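Local coordinates for protein catechol 1,2-dioxygenase (Acinetobacter sp., PDB 1DLM) that uses a ferric ion and dioxygen to cleave the ring of catechol between its two hydroxyls, yielding cis,cis-muconate in the beta-ketoadipate pathway, at residues S127-H132 with N159-Y164; I155-T160 with I195-Y200; P222-Y227 with T238-V243. One frame throughout, in Å; residues are numbered along the deposited sequence.

Following the chain from the N terminus, 127-132 precedes strand 133-141, and its partner 159-164 comes once strand 152-156 has ended; interaction 1 closes that excursion. Interaction 2 starts before interaction 1 is finished: 155-160 overlaps 159-164, sharing Asn159 and Thr160, and pairs with 195-200, so the two closures cross along the sequence. Interaction 3, a hairpin of strands 220-230 and 237-243, opens only after interaction 2 has closed. Cross-links join them: His132 O lies 2.9 Å from Leu196 N, and Trp156 O lies 3.0 Å from His226 N. All three meet at the iron, with Tyr164 from interaction 1, Tyr200 from interaction 2, and His224 and His226 from interaction 3.

Interaction 1. Residues S127-H132 with N159-Y164; sequences SDPNGH and NTKGFY. With FE (Fe (III) ion), chain C.
Asn159 enters the contact through its CB, which sits 2.9 Å from Asp128 OD2, while its amide works inside its own loop. There OD1 accepts from Lys161 N, closing an Asx turn, and from Phe163 N. The two donors come in from opposite faces of the amide plane, so the oxygen is gripped from both sides and the side chain is held within its own type I turn, which runs from Asn159 to Gly162.

Thr160 is the main partner of Asp128. Its backbone N points almost straight at Asp128 OD2 (2.9 Å, N-H...O 171°), meeting that oxygen nearly along its C-O axis. Thr160 OG1 faces the two oxygens of the same carboxylate, 2.8 Å from both Asp128 OD1 and OD2. A chi1 of -163°, with CG anti to the backbone N, carries the carboxylate toward Thr160. On the other branch, Thr160 CG2 rests 3.5 Å from Asn130 O and also covers Gly131 CA, packing against the type I turn formed by Asp128 to Gly131.

Lys161 slides past Asp128 in the opposite direction, bringing CE to 3.9 Å from OD1. Its NZ stays 5.2 Å from Asp128 OD1, so any attraction would act at a distance. Further on, the loop turns inward and Tyr164 OH binds the iron at 1.8 Å.

The contact lies near the surface, joining the loop between strands 120-122 and 133-141 to the one between strands 152-156 and 179-183. Backbone bonds from His132 to Leu196 and from Asn159 to Ala198 tie both loops to the chain leaving strand 189-195.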
loop_
_atom_site.group_PDB
_atom_site.type_symbol
_atom_site.label_atom_id
_atom_site.label_comp_id
_atom_site.label_asym_id
_atom_site.label_seq_id
_atom_site.Cartn_x
_atom_site.Cartn_y
_atom_site.Cartn_z
ATOM N N SER A 127 -11.338 -12.558 32.249
ATOM C CA SER A 127 -10.703 -13.666 31.546
ATOM C C SER A 127 -9.182 -13.556 31.527
ATOM O O SER A 127 -8.509 -14.429 30.981
ATOM C CB SER A 127 -11.205 -13.743 30.105
ATOM O OG SER A 127 -10.834 -12.583 29.381
ATOM N N ASP A 128 -8.632 -12.493 32.110
ATOM C CA ASP A 128 -7.184 -12.323 32.116
ATOM C C ASP A 128 -6.608 -12.851 33.422
ATOM O O ASP A 128 -6.858 -12.292 34.489
ATOM C CB ASP A 128 -6.802 -10.853 31.965
ATOM C CG ASP A 128 -5.362 -10.681 31.551
ATOM O OD1 ASP A 128 -4.506 -11.441 32.049
ATOM O OD2 ASP A 128 -5.080 -9.783 30.734
ATOM N N PRO A 129 -5.789 -13.913 33.350
ATOM C CA PRO A 129 -5.182 -14.519 34.537
ATOM C C PRO A 129 -4.339 -13.567 35.373
ATOM O O PRO A 129 -4.435 -13.561 36.596
ATOM C CB PRO A 129 -4.344 -15.649 33.942
ATOM C CG PRO A 129 -5.120 -16.002 32.680
ATOM C CD PRO A 129 -5.315 -14.606 32.145
ATOM N N ASN A 130 -3.522 -12.758 34.709
ATOM C CA ASN A 130 -2.646 -11.826 35.405
ATOM C C ASN A 130 -3.204 -10.417 35.427
ATOM O O ASN A 130 -2.481 -9.469 35.703
ATOM C CB ASN A 130 -1.277 -11.827 34.731
ATOM C CG ASN A 130 -0.774 -13.233 34.457
ATOM O OD1 ASN A 130 -0.606 -14.034 35.378
ATOM N ND2 ASN A 130 -0.544 -13.545 33.184
ATOM N N GLY A 131 -4.489 -10.277 35.133
ATOM C CA GLY A 131 -5.083 -8.956 35.136
ATOM C C GLY A 131 -5.068 -8.360 36.528
ATOM O O GLY A 131 -5.412 -9.036 37.493
ATOM N N HIS A 132 -4.663 -7.102 36.636
ATOM C CA HIS A 132 -4.617 -6.425 37.923
ATOM C C HIS A 132 -5.739 -5.395 37.951
ATOM O O HIS A 132 -5.814 -4.525 37.089
ATOM C CB HIS A 132 -3.263 -5.740 38.113
ATOM C CG HIS A 132 -3.094 -5.089 39.451
ATOM N ND1 HIS A 132 -3.184 -5.787 40.635
ATOM C CD2 HIS A 132 -2.838 -3.804 39.791
ATOM C CE1 HIS A 132 -2.990 -4.960 41.647
ATOM N NE2 HIS A 132 -2.778 -3.751 41.163
ATOM N N ASN A 159 -5.324 -5.927 27.308
ATOM C CA ASN A 159 -5.187 -6.690 28.538
ATOM C C ASN A 159 -3.705 -6.729 28.884
ATOM O O ASN A 159 -2.925 -5.936 28.354
ATOM C CB ASN A 159 -5.734 -8.119 28.394
ATOM C CG ASN A 159 -5.075 -8.898 27.273
ATOM O OD1 ASN A 159 -3.904 -8.680 26.953
ATOM N ND2 ASN A 159 -5.814 -9.842 26.693
ATOM N N THR A 160 -3.307 -7.653 29.754
ATOM C CA THR A 160 -1.911 -7.743 30.178
ATOM C C THR A 160 -0.955 -8.330 29.152
ATOM O O THR A 160 0.264 -8.219 29.303
ATOM C CB THR A 160 -1.787 -8.537 31.481
ATOM O OG1 THR A 160 -2.352 -9.843 31.293
ATOM C CG2 THR A 160 -2.509 -7.806 32.617
ATOM N N LYS A 161 -1.502 -8.962 28.116
ATOM C CA LYS A 161 -0.683 -9.532 27.050
ATOM C C LYS A 161 -0.582 -8.536 25.897
ATOM O O LYS A 161 0.103 -8.791 24.907
ATOM C CB LYS A 161 -1.270 -10.862 26.544
ATOM C CG LYS A 161 -1.198 -12.019 27.553
ATOM C CD LYS A 161 -2.536 -12.293 28.243
ATOM C CE LYS A 161 -2.402 -13.322 29.375
ATOM N NZ LYS A 161 -1.781 -14.608 28.941
ATOM N N GLY A 162 -1.272 -7.404 26.036
ATOM C CA GLY A 162 -1.244 -6.370 25.016
ATOM C C GLY A 162 -2.234 -6.514 23.866
ATOM O O GLY A 162 -2.051 -5.894 22.810
ATOM N N PHE A 163 -3.283 -7.314 24.052
ATOM C CA PHE A 163 -4.279 -7.506 22.995
ATOM C C PHE A 163 -5.616 -6.863 23.334
ATOM O O PHE A 163 -6.039 -6.862 24.495
ATOM C CB PHE A 163 -4.517 -8.996 22.732
ATOM C CG PHE A 163 -3.280 -9.750 22.372
ATOM C CD1 PHE A 163 -2.541 -9.399 21.250
ATOM C CD2 PHE A 163 -2.841 -10.801 23.166
ATOM C CE1 PHE A 163 -1.375 -10.087 20.920
ATOM C CE2 PHE A 163 -1.681 -11.492 22.847
ATOM C CZ PHE A 163 -0.944 -11.135 21.719
ATOM N N TYR A 164 -6.264 -6.312 22.313
ATOM C CA TYR A 164 -7.576 -5.702 22.463
ATOM C C TYR A 164 -8.589 -6.713 21.950
ATOM O O TYR A 164 -8.273 -7.526 21.080
ATOM C CB TYR A 164 -7.728 -4.456 21.595
ATOM C CG TYR A 164 -6.879 -3.262 21.956
ATOM C CD1 TYR A 164 -5.491 -3.279 21.786
ATOM C CD2 TYR A 164 -7.478 -2.083 22.402
ATOM C CE1 TYR A 164 -4.723 -2.144 22.049
ATOM C CE2 TYR A 164 -6.727 -0.951 22.665
ATOM C CZ TYR A 164 -5.353 -0.986 22.488
ATOM O OH TYR A 164 -4.620 0.135 22.775
HETATM FE FE FE C . -3.924 1.420 21.808
HETATM O O HOH W 1 -4.120 1.494 19.417
#

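Interaction 2. Residues I155-T160 with I195-Y200; sequences IWHANT and ILPAGY. With FE (Fe (III) ion), chain C.
His157 crosses Pro197 at about a right angle, ND1 reaching 3.7 Å from Pro197 CB, while CE1 sits 3.4 Å from Ile195 O. The ring is clamped at both nitrogens. ND1 donates to Ala158 O at 2.6 Å, the acceptor lying in the imidazole plane, and NE2 is bonded to Thr194 OG1. With chi1 at 67°, CG is tucked between its own backbone N and carbonyl carbon, which brings ND1 round to Ala158 O. That oxygen also takes a C-H...O contact from Pro197 CA (3.3 Å).

On the near side of the proline, the Ile195 side chain brings CD1 up to Asn159 CA and CB; beyond it, Ala198 N donates to Asn159 O (3.1 Å) from above the carbonyl plane. Ala198 CB fits closely against Thr160 O. The two segments run nearly perpendicular here, 157-160 against 195-200 at 88°.

Ala158 CB also touches Tyr200 CD2 loosely, and the tyrosine's OH reaches the iron at 2.3 Å, the metal lying in the ring plane. The bond at Ala198 and this loose apolar contact thus hold the loop that delivers Tyr200 OH as an iron-binding oxygen.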
loop_
_atom_site.group_PDB
_atom_site.type_symbol
_atom_site.label_atom_id
_atom_site.label_comp_id
_atom_site.label_asym_id
_atom_site.label_seq_id
_atom_site.Cartn_x
_atom_site.Cartn_y
_atom_site.Cartn_z
ATOM N N ILE A 155 -14.260 4.203 26.266
ATOM C CA ILE A 155 -12.941 3.742 26.652
ATOM C C ILE A 155 -12.608 2.355 26.114
ATOM O O ILE A 155 -13.456 1.457 26.079
ATOM C CB ILE A 155 -12.814 3.709 28.199
ATOM C CG1 ILE A 155 -13.172 5.081 28.774
ATOM C CG2 ILE A 155 -11.399 3.332 28.613
ATOM C CD1 ILE A 155 -13.133 5.144 30.280
ATOM N N TRP A 156 -11.365 2.186 25.684
ATOM C CA TRP A 156 -10.923 0.895 25.200
ATOM C C TRP A 156 -9.440 0.770 25.469
ATOM O O TRP A 156 -8.710 1.764 25.476
ATOM C CB TRP A 156 -11.270 0.692 23.702
ATOM C CG TRP A 156 -10.600 1.583 22.660
ATOM C CD1 TRP A 156 -9.598 1.221 21.786
ATOM C CD2 TRP A 156 -10.934 2.942 22.336
ATOM N NE1 TRP A 156 -9.302 2.274 20.946
ATOM C CE2 TRP A 156 -10.102 3.338 21.259
ATOM C CE3 TRP A 156 -11.858 3.868 22.852
ATOM C CZ2 TRP A 156 -10.169 4.617 20.693
ATOM C CZ3 TRP A 156 -11.923 5.141 22.287
ATOM C CH2 TRP A 156 -11.080 5.502 21.216
ATOM N N HIS A 157 -9.004 -0.451 25.746
ATOM C CA HIS A 157 -7.599 -0.691 26.030
ATOM C C HIS A 157 -7.317 -2.181 25.958
ATOM O O HIS A 157 -8.238 -2.990 25.811
ATOM C CB HIS A 157 -7.244 -0.147 27.413
ATOM C CG HIS A 157 -7.893 -0.884 28.542
ATOM N ND1 HIS A 157 -7.473 -2.130 28.958
ATOM C CD2 HIS A 157 -8.948 -0.561 29.326
ATOM C CE1 HIS A 157 -8.244 -2.543 29.950
ATOM N NE2 HIS A 157 -9.146 -1.610 30.193
ATOM N N ALA A 158 -6.043 -2.536 26.071
ATOM C CA ALA A 158 -5.613 -3.926 25.983
ATOM C C ALA A 158 -5.536 -4.612 27.335
ATOM O O ALA A 158 -5.681 -3.966 28.377
ATOM C CB ALA A 158 -4.243 -3.993 25.292
ATOM N N ASN A 159 -5.324 -5.927 27.308
ATOM C CA ASN A 159 -5.187 -6.690 28.538
ATOM C C ASN A 159 -3.705 -6.729 28.884
ATOM O O ASN A 159 -2.925 -5.936 28.354
ATOM C CB ASN A 159 -5.734 -8.119 28.394
ATOM C CG ASN A 159 -5.075 -8.898 27.273
ATOM O OD1 ASN A 159 -3.904 -8.680 26.953
ATOM N ND2 ASN A 159 -5.814 -9.842 26.693
ATOM N N THR A 160 -3.307 -7.653 29.754
ATOM C CA THR A 160 -1.911 -7.743 30.178
ATOM C C THR A 160 -0.955 -8.330 29.152
ATOM O O THR A 160 0.264 -8.219 29.303
ATOM C CB THR A 160 -1.787 -8.537 31.481
ATOM O OG1 THR A 160 -2.352 -9.843 31.293
ATOM C CG2 THR A 160 -2.509 -7.806 32.617
ATOM N N ILE A 195 -8.879 -3.641 34.245
ATOM C CA ILE A 195 -7.550 -4.076 34.677
ATOM C C ILE A 195 -6.491 -3.177 34.043
ATOM O O ILE A 195 -6.759 -2.511 33.047
ATOM C CB ILE A 195 -7.243 -5.554 34.267
ATOM C CG1 ILE A 195 -7.294 -5.701 32.751
ATOM C CG2 ILE A 195 -8.225 -6.514 34.929
ATOM C CD1 ILE A 195 -6.950 -7.087 32.271
ATOM N N LEU A 196 -5.301 -3.126 34.632
ATOM C CA LEU A 196 -4.242 -2.322 34.046
ATOM C C LEU A 196 -3.816 -2.939 32.722
ATOM O O LEU A 196 -3.565 -4.144 32.627
ATOM C CB LEU A 196 -3.029 -2.227 34.970
ATOM C CG LEU A 196 -3.006 -1.008 35.891
ATOM C CD1 LEU A 196 -1.766 -1.055 36.760
ATOM C CD2 LEU A 196 -3.010 0.263 35.053
ATOM N N PRO A 197 -3.777 -2.123 31.663
ATOM C CA PRO A 197 -3.374 -2.614 30.348
ATOM C C PRO A 197 -1.859 -2.744 30.317
ATOM O O PRO A 197 -1.157 -2.186 31.161
ATOM C CB PRO A 197 -3.869 -1.510 29.429
ATOM C CG PRO A 197 -3.543 -0.300 30.247
ATOM C CD PRO A 197 -4.177 -0.709 31.567
ATOM N N ALA A 198 -1.361 -3.501 29.357
ATOM C CA ALA A 198 0.068 -3.657 29.200
ATOM C C ALA A 198 0.326 -3.012 27.856
ATOM O O ALA A 198 -0.556 -3.000 27.007
ATOM C CB ALA A 198 0.437 -5.127 29.147
ATOM N N GLY A 199 1.511 -2.452 27.661
ATOM C CA GLY A 199 1.805 -1.873 26.366
ATOM C C GLY A 199 1.807 -3.003 25.347
ATOM O O GLY A 199 1.547 -4.162 25.685
ATOM N N TYR A 200 2.086 -2.686 24.090
ATOM C CA TYR A 200 2.123 -3.719 23.059
ATOM C C TYR A 200 2.947 -3.248 21.884
ATOM O O TYR A 200 3.167 -2.044 21.701
ATOM C CB TYR A 200 0.706 -4.079 22.600
ATOM C CG TYR A 200 -0.084 -2.910 22.068
ATOM C CD1 TYR A 200 0.039 -2.495 20.740
ATOM C CD2 TYR A 200 -0.926 -2.189 22.912
ATOM C CE1 TYR A 200 -0.659 -1.386 20.268
ATOM C CE2 TYR A 200 -1.632 -1.079 22.457
ATOM C CZ TYR A 200 -1.497 -0.676 21.135
ATOM O OH TYR A 200 -2.193 0.438 20.699
HETATM FE FE FE C . -3.924 1.420 21.808
HETATM O O HOH W 1 -4.120 1.494 19.417
#

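Interaction 3. Residues P222-Y227 with T238-V243; sequences PAHIHY and TTQINV. With FE (Fe (III) ion), chain C.
With chi1 at 59° in His224 and 80° in Gln240, each side chain leaves its strand with CG between its own backbone N and carbonyl carbon, and the extended Gln240 amide meets the imidazole, NE2 coming within 3.2 Å of His224 CD2. The two residues sit in an antiparallel beta hairpin, strand 220-230 with strand 237-243, in the mixed sheet of the intradiol dioxygenase domain. His226 points off the same face, and the two imidazoles converge on one ferric ion: His224 NE2 binds it at 2.2 Å and His226 NE2 at 2.0 Å. Tyr164 and Tyr200 complete the protein ligands, and a water is also bound.

Second-shell bonds fix how each imidazole is turned. His224 ND1 donates to Pro222 O at 2.7 Å, almost straight (173°) and in the ring plane. His226 ND1 gives its proton to a water, which in turn donates to Thr239 O on the partner strand; Trp156 stacks on this ring. Gln240, opposite His226 in a non-hydrogen-bonded pair, runs alongside His226 and crosses His224 obliquely. Its amide is closer to coplanar with the His224 ring and steeply turned to that of His226. Gln240 OE1 is buried with no polar partner in the model.

The other face of the hairpin is mostly apolar. Ile225 and Ile241, a hydrogen-bonded pair, lie side by side and point the same way, and their backbones exchange two N-H...O bonds. His224, Ile225 and His226, with Tyr164, belong to the catechol-binding site, so this strand serves both metal and substrate. Beyond the isoleucines, Tyr227 crosses Ile241 at a slant and takes a methyl at its ring edge: Ile241 CD1 stands 3.7 Å from Tyr227 CE1.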
loop_
_atom_site.group_PDB
_atom_site.type_symbol
_atom_site.label_atom_id
_atom_site.label_comp_id
_atom_site.label_asym_id
_atom_site.label_seq_id
_atom_site.Cartn_x
_atom_site.Cartn_y
_atom_site.Cartn_z
ATOM N N PRO A 222 3.791 2.311 24.939
ATOM C CA PRO A 222 3.709 2.165 26.395
ATOM C C PRO A 222 2.250 1.821 26.753
ATOM O O PRO A 222 1.349 1.995 25.923
ATOM C CB PRO A 222 4.122 3.551 26.887
ATOM C CG PRO A 222 3.527 4.449 25.796
ATOM C CD PRO A 222 4.051 3.719 24.578
ATOM N N ALA A 223 2.006 1.328 27.964
ATOM C CA ALA A 223 0.644 0.991 28.362
ATOM C C ALA A 223 -0.197 2.267 28.331
ATOM O O ALA A 223 0.244 3.322 28.783
ATOM C CB ALA A 223 0.633 0.380 29.745
ATOM N N HIS A 224 -1.401 2.173 27.774
ATOM C CA HIS A 224 -2.267 3.343 27.669
ATOM C C HIS A 224 -3.741 2.972 27.573
ATOM O O HIS A 224 -4.103 1.819 27.315
ATOM C CB HIS A 224 -1.910 4.163 26.440
ATOM C CG HIS A 224 -2.031 3.397 25.165
ATOM N ND1 HIS A 224 -1.100 2.460 24.773
ATOM C CD2 HIS A 224 -3.024 3.352 24.245
ATOM C CE1 HIS A 224 -1.511 1.872 23.664
ATOM N NE2 HIS A 224 -2.677 2.394 23.323
ATOM N N ILE A 225 -4.581 3.984 27.752
ATOM C CA ILE A 225 -6.021 3.795 27.710
ATOM C C ILE A 225 -6.611 4.856 26.793
ATOM O O ILE A 225 -6.359 6.051 26.957
ATOM C CB ILE A 225 -6.626 3.912 29.131
ATOM C CG1 ILE A 225 -5.935 2.906 30.065
ATOM C CG2 ILE A 225 -8.137 3.663 29.080
ATOM C CD1 ILE A 225 -6.375 2.988 31.522
ATOM N N HIS A 226 -7.385 4.394 25.823
ATOM C CA HIS A 226 -7.999 5.250 24.822
ATOM C C HIS A 226 -9.311 5.865 25.280
ATOM O O HIS A 226 -10.107 5.219 25.957
ATOM C CB HIS A 226 -8.261 4.430 23.555
ATOM C CG HIS A 226 -7.021 3.915 22.891
ATOM N ND1 HIS A 226 -6.270 4.675 22.020
ATOM C CD2 HIS A 226 -6.399 2.715 22.977
ATOM C CE1 HIS A 226 -5.238 3.965 21.599
ATOM N NE2 HIS A 226 -5.293 2.773 22.166
ATOM N N TYR A 227 -9.525 7.115 24.881
ATOM C CA TYR A 227 -10.739 7.848 25.205
ATOM C C TYR A 227 -11.378 8.521 23.994
ATOM O O TYR A 227 -10.700 8.967 23.070
ATOM C CB TYR A 227 -10.475 8.970 26.210
ATOM C CG TYR A 227 -10.360 8.581 27.660
ATOM C CD1 TYR A 227 -9.194 7.992 28.164
ATOM C CD2 TYR A 227 -11.408 8.844 28.545
ATOM C CE1 TYR A 227 -9.076 7.683 29.525
ATOM C CE2 TYR A 227 -11.304 8.539 29.902
ATOM C CZ TYR A 227 -10.134 7.962 30.383
ATOM O OH TYR A 227 -10.017 7.675 31.719
ATOM N N THR A 238 -10.681 13.199 21.295
ATOM C CA THR A 238 -9.998 11.923 21.119
ATOM C C THR A 238 -8.706 12.119 21.874
ATOM O O THR A 238 -7.975 13.083 21.621
ATOM C CB THR A 238 -9.646 11.625 19.652
ATOM O OG1 THR A 238 -10.847 11.518 18.884
ATOM C CG2 THR A 238 -8.872 10.310 19.542
ATOM N N THR A 239 -8.425 11.232 22.818
ATOM C CA THR A 239 -7.201 11.359 23.586
ATOM C C THR A 239 -6.906 10.032 24.261
ATOM O O THR A 239 -7.524 9.015 23.948
ATOM C CB THR A 239 -7.323 12.497 24.646
ATOM O OG1 THR A 239 -6.037 12.767 25.212
ATOM C CG2 THR A 239 -8.280 12.106 25.763
ATOM N N GLN A 240 -5.944 10.036 25.169
ATOM C CA GLN A 240 -5.613 8.821 25.882
ATOM C C GLN A 240 -4.790 9.189 27.105
ATOM O O GLN A 240 -4.380 10.342 27.290
ATOM C CB GLN A 240 -4.792 7.885 24.995
ATOM C CG GLN A 240 -3.324 8.271 24.925
ATOM C CD GLN A 240 -2.479 7.282 24.139
ATOM O OE1 GLN A 240 -1.250 7.294 24.229
ATOM N NE2 GLN A 240 -3.131 6.432 23.357
ATOM N N ILE A 241 -4.577 8.209 27.962
ATOM C CA ILE A 241 -3.750 8.445 29.117
ATOM C C ILE A 241 -2.696 7.368 29.082
ATOM O O ILE A 241 -2.941 6.250 28.609
ATOM C CB ILE A 241 -4.551 8.427 30.446
ATOM C CG1 ILE A 241 -5.261 7.094 30.658
ATOM C CG2 ILE A 241 -5.555 9.565 30.433
ATOM C CD1 ILE A 241 -6.230 7.125 31.849
ATOM N N ASN A 242 -1.508 7.749 29.527
ATOM C CA ASN A 242 -0.356 6.868 29.576
ATOM C C ASN A 242 -0.128 6.495 31.018
ATOM O O ASN A 242 -0.150 7.362 31.891
ATOM C CB ASN A 242 0.886 7.598 29.052
ATOM C CG ASN A 242 0.900 7.723 27.553
ATOM O OD1 ASN A 242 1.206 6.764 26.857
ATOM N ND2 ASN A 242 0.545 8.901 27.041
ATOM N N VAL A 243 0.079 5.210 31.271
ATOM C CA VAL A 243 0.347 4.772 32.621
ATOM C C VAL A 243 1.781 5.214 32.942
ATOM O O VAL A 243 2.740 4.841 32.257
ATOM C CB VAL A 243 0.207 3.246 32.747
ATOM C CG1 VAL A 243 0.499 2.819 34.171
ATOM C CG2 VAL A 243 -1.203 2.822 32.341
HETATM FE FE FE C . -3.924 1.420 21.808
HETATM O O HOH W 2 2.956 5.324 29.452
HETATM O O HOH W 3 -7.054 7.477 21.563
HETATM O O HOH W 1 -4.120 1.494 19.417
#